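Local structure of peptidase S15/CocE/NonD (4PF1) at residues R336-L341 / W456-Q461. The protein is an archaeal serine aminopeptidase of the alpha/beta-hydrolase fold, related to the X-Pro dipeptidyl-peptidases of family S15. Residues are numbered along the deposited sequence; the frame is centred on the assembly and turned at random. Where two conformers were deposited one is given.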
ATOM      1  N   ARG A 336       8.864  10.654 -13.164  0.50  8.99           N
ATOM      2  CA  ARG A 336       9.107   9.336 -13.766  0.50  9.02           C
ATOM      3  C   ARG A 336       7.814   8.764 -14.316  0.50 13.02           C
ATOM      4  O   ARG A 336       7.836   7.994 -15.276  0.50 12.66           O
ATOM      5  CB  ARG A 336       9.699   8.361 -12.733  0.50  8.57           C
ATOM      6  CG  ARG A 336      11.149   8.632 -12.383  0.50 15.09           C
ATOM      7  CD  ARG A 336      11.631   7.715 -11.279  0.50 20.42           C
ATOM      8  NE  ARG A 336      12.971   8.081 -10.820  0.50 24.35           N
ATOM      9  CZ  ARG A 336      13.216   8.938  -9.834  0.50 34.37           C
ATOM     10  NH1 ARG A 336      12.213   9.527  -9.191  0.50 20.68           N
ATOM     11  NH2 ARG A 336      14.464   9.214  -9.482  0.50 20.46           N
ATOM     12  N   SER A 337       6.685   9.118 -13.679  1.00  9.93           N
ATOM     13  CA  SER A 337       5.359   8.627 -14.041  1.00  9.70           C
ATOM     14  C   SER A 337       4.293   9.678 -13.732  1.00 15.12           C
ATOM     15  O   SER A 337       4.600  10.699 -13.120  1.00 14.43           O
ATOM     16  CB  SER A 337       5.056   7.336 -13.279  1.00 11.45           C
ATOM     17  OG  SER A 337       4.988   7.569 -11.882  1.00 17.19           O
ATOM     18  N   LEU A 338       3.042   9.420 -14.164  1.00 12.52           N
ATOM     19  CA  LEU A 338       1.863  10.244 -13.887  1.00 12.50           C
ATOM     20  C   LEU A 338       0.638   9.352 -13.951  1.00 16.61           C
ATOM     21  O   LEU A 338       0.210   8.961 -15.041  1.00 15.78           O
ATOM     22  CB  LEU A 338       1.741  11.435 -14.854  1.00 12.62           C
ATOM     23  CG  LEU A 338       0.550  12.373 -14.589  1.00 17.63           C
ATOM     24  CD1 LEU A 338       0.743  13.170 -13.307  1.00 18.03           C
ATOM     25  CD2 LEU A 338       0.335  13.298 -15.737  1.00 20.21           C
ATOM     26  N   GLY A 339       0.130   8.976 -12.783  1.00 14.12           N
ATOM     27  CA  GLY A 339      -0.964   8.020 -12.679  1.00 14.35           C
ATOM     28  C   GLY A 339      -0.502   6.661 -13.179  1.00 19.00           C
ATOM     29  O   GLY A 339       0.558   6.184 -12.762  1.00 18.73           O
ATOM     30  N   PRO A 340      -1.197   6.062 -14.177  1.00 15.75           N
ATOM     31  CA  PRO A 340      -0.740   4.766 -14.702  1.00 16.00           C
ATOM     32  C   PRO A 340       0.347   4.895 -15.778  1.00 19.73           C
ATOM     33  O   PRO A 340       0.962   3.888 -16.138  1.00 19.27           O
ATOM     34  CB  PRO A 340      -2.018   4.142 -15.286  1.00 17.69           C
ATOM     35  CG  PRO A 340      -3.106   5.188 -15.142  1.00 21.79           C
ATOM     36  CD  PRO A 340      -2.452   6.485 -14.822  1.00 17.06           C
ATOM     37  N   LEU A 341       0.579   6.124 -16.297  1.00 15.85           N
ATOM     38  CA  LEU A 341       1.564   6.369 -17.356  1.00 15.35           C
ATOM     39  C   LEU A 341       2.977   6.384 -16.809  1.00 18.92           C
ATOM     40  O   LEU A 341       3.243   7.070 -15.828  1.00 18.21           O
ATOM     41  CB  LEU A 341       1.283   7.691 -18.101  1.00 15.18           C
ATOM     42  CG  LEU A 341      -0.136   7.922 -18.639  1.00 19.87           C
ATOM     43  CD1 LEU A 341      -0.202   9.216 -19.408  1.00 20.01           C
ATOM     44  CD2 LEU A 341      -0.592   6.777 -19.534  1.00 22.85           C
ATOM     45  N   TRP A 456      -5.446  13.868 -12.484  1.00 11.24           N
ATOM     46  CA  TRP A 456      -6.792  13.856 -13.064  1.00 11.16           C
ATOM     47  C   TRP A 456      -6.856  13.979 -14.599  1.00 15.78           C
ATOM     48  O   TRP A 456      -7.729  13.351 -15.197  1.00 14.90           O
ATOM     49  CB  TRP A 456      -7.702  14.890 -12.368  1.00 10.31           C
ATOM     50  CG  TRP A 456      -8.067  16.138 -13.125  1.00 11.43           C
ATOM     51  CD1 TRP A 456      -7.582  17.394 -12.898  1.00 14.26           C
ATOM     52  CD2 TRP A 456      -9.178  16.295 -14.021  1.00 11.50           C
ATOM     53  NE1 TRP A 456      -8.271  18.313 -13.657  1.00 13.82           N
ATOM     54  CE2 TRP A 456      -9.245  17.663 -14.371  1.00 15.19           C
ATOM     55  CE3 TRP A 456     -10.095  15.402 -14.604  1.00 12.86           C
ATOM     56  CZ2 TRP A 456     -10.176  18.155 -15.291  1.00 14.72           C
ATOM     57  CZ3 TRP A 456     -11.018  15.892 -15.515  1.00 14.44           C
ATOM     58  CH2 TRP A 456     -11.060  17.254 -15.844  1.00 15.13           C
ATOM     59  N   LEU A 457      -5.929  14.709 -15.244  1.00 13.20           N
ATOM     60  CA  LEU A 457      -5.991  14.866 -16.701  1.00 13.67           C
ATOM     61  C   LEU A 457      -5.634  13.579 -17.486  1.00 18.06           C
ATOM     62  O   LEU A 457      -5.849  13.544 -18.700  1.00 18.62           O
ATOM     63  CB  LEU A 457      -5.148  16.054 -17.190  1.00 13.94           C
ATOM     64  CG  LEU A 457      -5.760  17.447 -16.931  1.00 18.79           C
ATOM     65  CD1 LEU A 457      -4.906  18.523 -17.539  1.00 19.11           C
ATOM     66  CD2 LEU A 457      -7.189  17.552 -17.481  1.00 20.21           C
ATOM     67  N   VAL A 458      -5.153  12.516 -16.798  1.00 13.49           N
ATOM     68  CA  VAL A 458      -4.877  11.227 -17.449  1.00 13.04           C
ATOM     69  C   VAL A 458      -5.859  10.145 -16.919  1.00 15.32           C
ATOM     70  O   VAL A 458      -5.653   8.954 -17.158  1.00 14.35           O
ATOM     71  CB  VAL A 458      -3.384  10.770 -17.376  1.00 16.79           C
ATOM     72  CG1 VAL A 458      -2.473  11.758 -18.094  1.00 16.65           C
ATOM     73  CG2 VAL A 458      -2.920  10.538 -15.939  1.00 16.46           C
ATOM     74  N   ASP A 459      -6.957  10.580 -16.254  1.00 10.36           N
ATOM     75  CA  ASP A 459      -7.995   9.692 -15.709  1.00  8.94           C
ATOM     76  C   ASP A 459      -8.618   8.796 -16.778  1.00 11.18           C
ATOM     77  O   ASP A 459      -8.766   9.211 -17.930  1.00  8.54           O
ATOM     78  CB  ASP A 459      -9.124  10.520 -15.066  1.00 10.27           C
ATOM     79  CG  ASP A 459      -9.020  10.766 -13.573  1.00 18.74           C
ATOM     80  OD1 ASP A 459      -7.980  10.401 -12.978  1.00 18.91           O
ATOM     81  OD2 ASP A 459      -9.976  11.324 -13.000  1.00 23.47           O
ATOM     82  N   ASP A 460      -9.029   7.583 -16.374  1.00  8.83           N
ATOM     83  CA  ASP A 460      -9.757   6.657 -17.229  1.00  9.02           C
ATOM     84  C   ASP A 460     -11.150   7.243 -17.462  1.00 13.06           C
ATOM     85  O   ASP A 460     -11.823   7.635 -16.509  1.00 12.90           O
ATOM     86  CB  ASP A 460      -9.815   5.256 -16.577  1.00 10.87           C
ATOM     87  CG  ASP A 460     -10.617   4.211 -17.331  1.00 19.69           C
ATOM     88  OD1 ASP A 460     -10.678   4.289 -18.581  1.00 20.57           O
ATOM     89  OD2 ASP A 460     -11.136   3.282 -16.680  1.00 24.57           O
ATOM     90  N   GLN A 461     -11.526   7.411 -18.729  1.00  9.66           N
ATOM     91  CA  GLN A 461     -12.803   8.018 -19.086  1.00  9.68           C
ATOM     92  C   GLN A 461     -13.881   6.952 -19.381  1.00 13.66           C
ATOM     93  O   GLN A 461     -14.928   7.282 -19.942  1.00 14.32           O
ATOM     94  CB  GLN A 461     -12.628   8.995 -20.271  1.00 10.87           C
ATOM     95  CG  GLN A 461     -11.752  10.229 -19.942  1.00 10.56           C
ATOM     96  CD  GLN A 461     -12.247  11.013 -18.745  1.00 23.02           C
ATOM     97  OE1 GLN A 461     -13.302  11.652 -18.781  1.00 17.09           O
ATOM     98  NE2 GLN A 461     -11.490  10.981 -17.649  1.00 15.35           N
TER
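Val458 lays its two methyl groups over one face of a tight beta-hairpin whose type II' turn runs from Leu338 to Leu341. The hairpin follows strand 319-324 of the alpha/beta-hydrolase sheet, whereas Val458 sits in the long loop between strand 425-430 and helix 462-465, within the C-terminal non-catalytic region, and so the contact joins these two parts of the chain. Its tight part is the leucine side. CG1 of Val458 reaches CD1 of Leu341 at 3.7 Å and CD2 of Leu338 at 4.0 Å, one methyl touching both leucines. Leu338 holds CG anti to its own N (chi1 -178°) and Leu341 holds CG anti to its carbonyl carbon (chi1 -51°), which brings the branched ends of the first and last turn residues to the same methyl, on the face of the turn that Val458 covers. All three side chains are buried. The other methyl, Val458 CG2, rests 3.6 Å from the Leu338 carbonyl oxygen, a van der Waals contact; that oxygen's hydrogen bond from Leu341 N, 3.1 Å, closes the turn. Packing thins toward the outer corner, where partly exposed Pro340 brings only CD to 4.2 Å from Val458 CG2; exposed Gly339 takes the positive phi of the turn (65°), and its N binds a glycerol, probably from the crystallisation liquor. Beyond the hairpin, Tyr524 packs on Pro340 and hydrogen-bonds through its OH to Val458 O. On the valine's own segment, Asp459 N donates to Trp456 O at 3.1 Å, spanning Leu457 and Val458.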